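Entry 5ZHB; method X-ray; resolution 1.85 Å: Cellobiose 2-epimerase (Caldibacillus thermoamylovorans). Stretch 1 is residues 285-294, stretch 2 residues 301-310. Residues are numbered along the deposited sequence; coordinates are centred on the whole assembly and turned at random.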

# COMPACT_ATOMS: atom_id res chain seq x y z
N VAL A 285 13.26 -14.92 -2.17
CA VAL A 285 12.77 -15.71 -3.29
C VAL A 285 13.00 -17.21 -3.04
O VAL A 285 14.10 -17.64 -2.72
CB VAL A 285 13.47 -15.24 -4.56
CG1 VAL A 285 13.14 -16.12 -5.75
CG2 VAL A 285 13.12 -13.78 -4.85
N LEU A 286 11.94 -18.00 -3.22
CA LEU A 286 11.98 -19.44 -3.00
C LEU A 286 12.44 -20.15 -4.27
O LEU A 286 12.57 -19.53 -5.32
CB LEU A 286 10.57 -19.83 -2.59
CG LEU A 286 10.08 -19.17 -1.31
CD1 LEU A 286 8.65 -19.53 -0.91
CD2 LEU A 286 11.08 -19.54 -0.19
N LYS A 287 12.61 -21.47 -4.21
CA LYS A 287 13.18 -22.15 -5.37
C LYS A 287 12.19 -22.12 -6.55
O LYS A 287 12.65 -22.19 -7.68
CB LYS A 287 13.89 -23.48 -5.09
CG LYS A 287 13.15 -24.55 -4.31
CD LYS A 287 12.04 -25.23 -5.09
CE LYS A 287 11.25 -26.18 -4.23
NZ LYS A 287 9.96 -26.48 -4.84
N ASP A 288 10.87 -21.93 -6.32
CA ASP A 288 9.93 -21.81 -7.45
C ASP A 288 9.88 -20.39 -8.02
O ASP A 288 9.20 -20.14 -9.00
CB ASP A 288 8.53 -22.35 -7.13
CG ASP A 288 7.84 -21.63 -5.99
OD1 ASP A 288 8.38 -20.59 -5.57
OD2 ASP A 288 6.82 -22.15 -5.48
N GLY A 289 10.62 -19.45 -7.42
CA GLY A 289 10.64 -18.07 -7.91
C GLY A 289 9.65 -17.17 -7.17
O GLY A 289 9.66 -15.95 -7.37
N SER A 290 8.81 -17.76 -6.31
CA SER A 290 7.83 -17.00 -5.54
C SER A 290 8.52 -16.36 -4.33
O SER A 290 9.65 -16.70 -4.02
CB SER A 290 6.64 -17.88 -5.13
OG SER A 290 6.94 -18.78 -4.07
N LEU A 291 7.84 -15.45 -3.62
CA LEU A 291 8.39 -14.91 -2.38
C LEU A 291 7.66 -15.42 -1.16
O LEU A 291 6.43 -15.43 -1.11
CB LEU A 291 8.36 -13.39 -2.35
CG LEU A 291 9.49 -12.74 -3.13
CD1 LEU A 291 9.09 -12.67 -4.57
CD2 LEU A 291 9.84 -11.42 -2.53
N ALA A 292 8.46 -15.79 -0.15
CA ALA A 292 7.97 -16.07 1.18
C ALA A 292 7.37 -14.81 1.78
O ALA A 292 7.56 -13.72 1.25
CB ALA A 292 9.12 -16.59 2.05
N TYR A 293 6.71 -14.97 2.94
CA TYR A 293 6.01 -13.87 3.58
C TYR A 293 6.86 -13.20 4.66
O TYR A 293 7.08 -11.99 4.63
CB TYR A 293 4.69 -14.41 4.13
CG TYR A 293 3.81 -13.36 4.78
CD1 TYR A 293 3.57 -12.13 4.19
CD2 TYR A 293 3.24 -13.61 6.02
CE1 TYR A 293 2.76 -11.18 4.79
CE2 TYR A 293 2.45 -12.67 6.64
CZ TYR A 293 2.21 -11.45 6.03
OH TYR A 293 1.43 -10.56 6.69
N GLU A 294 7.24 -13.97 5.68
CA GLU A 294 7.87 -13.39 6.86
C GLU A 294 8.87 -14.38 7.42
O GLU A 294 8.75 -15.59 7.20
CB GLU A 294 6.90 -13.16 8.02
CG GLU A 294 6.02 -11.93 7.87
CD GLU A 294 4.97 -11.88 8.98
OE1 GLU A 294 4.73 -12.90 9.66
OE2 GLU A 294 4.39 -10.80 9.15
N ASP A 301 7.62 -18.13 7.33
CA ASP A 301 6.29 -18.41 6.82
C ASP A 301 6.38 -18.44 5.29
O ASP A 301 6.64 -17.42 4.68
CB ASP A 301 5.32 -17.41 7.43
CG ASP A 301 3.88 -17.55 6.98
OD1 ASP A 301 3.63 -18.34 6.07
OD2 ASP A 301 3.03 -16.89 7.58
N TYR A 302 6.13 -19.63 4.72
CA TYR A 302 6.28 -19.90 3.30
C TYR A 302 4.98 -19.62 2.53
O TYR A 302 4.93 -19.89 1.33
CB TYR A 302 6.69 -21.36 3.08
CG TYR A 302 8.15 -21.61 3.46
CD1 TYR A 302 9.17 -21.13 2.65
CD2 TYR A 302 8.49 -22.27 4.63
CE1 TYR A 302 10.50 -21.31 2.99
CE2 TYR A 302 9.82 -22.47 4.98
CZ TYR A 302 10.82 -21.98 4.16
OH TYR A 302 12.15 -22.12 4.45
N THR A 303 3.99 -19.03 3.18
CA THR A 303 2.78 -18.61 2.47
C THR A 303 3.15 -17.58 1.41
O THR A 303 3.90 -16.65 1.67
CB THR A 303 1.78 -17.96 3.44
OG1 THR A 303 1.55 -18.87 4.50
CG2 THR A 303 0.45 -17.65 2.76
N ARG A 304 2.63 -17.78 0.19
CA ARG A 304 2.77 -16.83 -0.89
C ARG A 304 1.58 -15.87 -0.88
O ARG A 304 0.46 -16.27 -1.21
CB ARG A 304 2.79 -17.54 -2.24
CG ARG A 304 4.13 -18.16 -2.63
CD ARG A 304 4.40 -19.43 -1.81
NE ARG A 304 5.42 -20.27 -2.46
CZ ARG A 304 5.91 -21.41 -1.96
NH1 ARG A 304 5.63 -21.78 -0.73
NH2 ARG A 304 6.74 -22.13 -2.70
N VAL A 305 1.83 -14.63 -0.42
CA VAL A 305 0.78 -13.64 -0.20
C VAL A 305 0.75 -12.77 -1.44
O VAL A 305 1.82 -12.38 -1.91
CB VAL A 305 0.99 -12.82 1.08
CG1 VAL A 305 -0.07 -11.73 1.26
CG2 VAL A 305 0.95 -13.69 2.33
N TRP A 306 -0.46 -12.42 -1.92
CA TRP A 306 -0.62 -11.77 -3.21
C TRP A 306 0.17 -10.47 -3.30
O TRP A 306 0.93 -10.26 -4.26
CB TRP A 306 -2.12 -11.60 -3.57
CG TRP A 306 -2.70 -10.25 -3.25
CD1 TRP A 306 -2.82 -9.22 -4.13
CD2 TRP A 306 -3.13 -9.74 -1.98
NE1 TRP A 306 -3.35 -8.13 -3.51
CE2 TRP A 306 -3.53 -8.40 -2.19
CE3 TRP A 306 -3.23 -10.27 -0.70
CZ2 TRP A 306 -3.98 -7.57 -1.16
CZ3 TRP A 306 -3.72 -9.47 0.31
CH2 TRP A 306 -4.09 -8.15 0.09
N TRP A 307 0.04 -9.60 -2.31
CA TRP A 307 0.64 -8.27 -2.41
C TRP A 307 2.16 -8.33 -2.38
O TRP A 307 2.80 -7.51 -3.03
CB TRP A 307 0.10 -7.30 -1.34
CG TRP A 307 0.51 -7.55 0.09
CD1 TRP A 307 -0.20 -8.20 1.05
CD2 TRP A 307 1.72 -7.09 0.73
NE1 TRP A 307 0.49 -8.22 2.23
CE2 TRP A 307 1.67 -7.55 2.06
CE3 TRP A 307 2.83 -6.35 0.30
CZ2 TRP A 307 2.70 -7.27 2.97
CZ3 TRP A 307 3.83 -6.06 1.21
CH2 TRP A 307 3.77 -6.54 2.53
N VAL A 308 2.70 -9.34 -1.67
CA VAL A 308 4.14 -9.54 -1.60
C VAL A 308 4.72 -9.84 -2.98
O VAL A 308 5.69 -9.22 -3.41
CB VAL A 308 4.47 -10.64 -0.56
CG1 VAL A 308 5.94 -11.02 -0.61
CG2 VAL A 308 4.01 -10.28 0.85
N GLN A 309 4.01 -10.66 -3.77
CA GLN A 309 4.50 -11.05 -5.07
C GLN A 309 4.55 -9.83 -5.98
O GLN A 309 5.53 -9.60 -6.67
CB GLN A 309 3.63 -12.13 -5.70
CG GLN A 309 3.29 -13.31 -4.80
CD GLN A 309 4.49 -13.97 -4.16
OE1 GLN A 309 5.48 -14.25 -4.83
NE2 GLN A 309 4.46 -14.12 -2.85
N VAL A 310 3.48 -9.02 -6.02
CA VAL A 310 3.47 -7.92 -6.97
C VAL A 310 4.44 -6.80 -6.56
O VAL A 310 4.99 -6.14 -7.43
CB VAL A 310 2.06 -7.34 -7.19
CG1 VAL A 310 1.06 -8.41 -7.57
CG2 VAL A 310 1.55 -6.51 -6.03
O HOH W 1 4.46 -14.17 0.60

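The most unusual feature of this contact is a side chain that behaves like a strand partner. Gln 309, in the first turn of the helix of the second stretch, reads both backbone polar groups of Leu 291: the amide N of Leu 291 donates to Gln 309 OE1 at 2.9 Å, and Gln 309 NE2 donates to Leu 291 O at 2.9 Å. A primary amide carries one donor and one acceptor group, so it can satisfy a residue that has no backbone partner across the gap. All three chi angles of Gln 309 lie near -50°, a curled shape that brings its end closer than its sideways CA-to-CB bond would suggest.

Water 1 extends the same idea. Water 1 donates to Leu 291 O at 2.9 Å and to Thr 303 O at 2.8 Å, and accepts from Val 305 N at 2.9 Å, serving two carbonyl acceptors that cannot bond each other and taking the Val 305 N-H as well. The rule is that a gap between backbones can be closed by whatever supplies the missing donors and acceptors, side chain or solvent.

Direct backbone pairing takes over at the other end. Tyr 293 N donates to Asp 301 O at 3.0 Å, and Asp 301 N donates to Glu 294 O at 2.8 Å. The chains run in roughly opposed directions here, and Ala 292 CA comes within 4.7 Å of Tyr 302 CA. Asp 301 OD1 also accepts from Thr 303 N at 3.0 Å and Thr 303 OG1 at 2.7 Å, tying down the loop that follows.

A charged cluster anchors the early residues. Arg 304 NH2 forms a salt bridge with Asp 288 OD2 at 2.8 Å, Arg 304 NE donates to Ser 290 OG at 2.7 Å, and Arg 304 NH1 reaches Tyr 302 O at 2.9 Å. Ser 290 OG donates a hydrogen bond to Asp 288 OD1 at 2.8 Å, so the carboxylate organises both arginine and serine. The rule here is a division by geometry: the guanidinium edge takes the polar partners of the first stretch, Asp 288 OD2 and Ser 290 OG, while a face takes apolar Leu 286, whose CD1 sits 3.5 Å from Arg 304 CZ. Asp 288 lies within a type I turn from Leu 286 to Gly 289; Gly 289 has a positive phi, where a CB would jam against the preceding carbonyl.

Apolar packing fills the remainder. Tyr 293 has the largest area covered by the other stretch: Val 305 CG2 lies over one ring face, 3.9 Å from the centroid of the Tyr 293 ring, in a CH-pi contact, while Val 308 CG2 approaches the edge, 3.8 Å from Tyr 293 CD1. Val 308 also serves Leu 291, with Val 308 CG1 3.8 Å from Leu 291 CB.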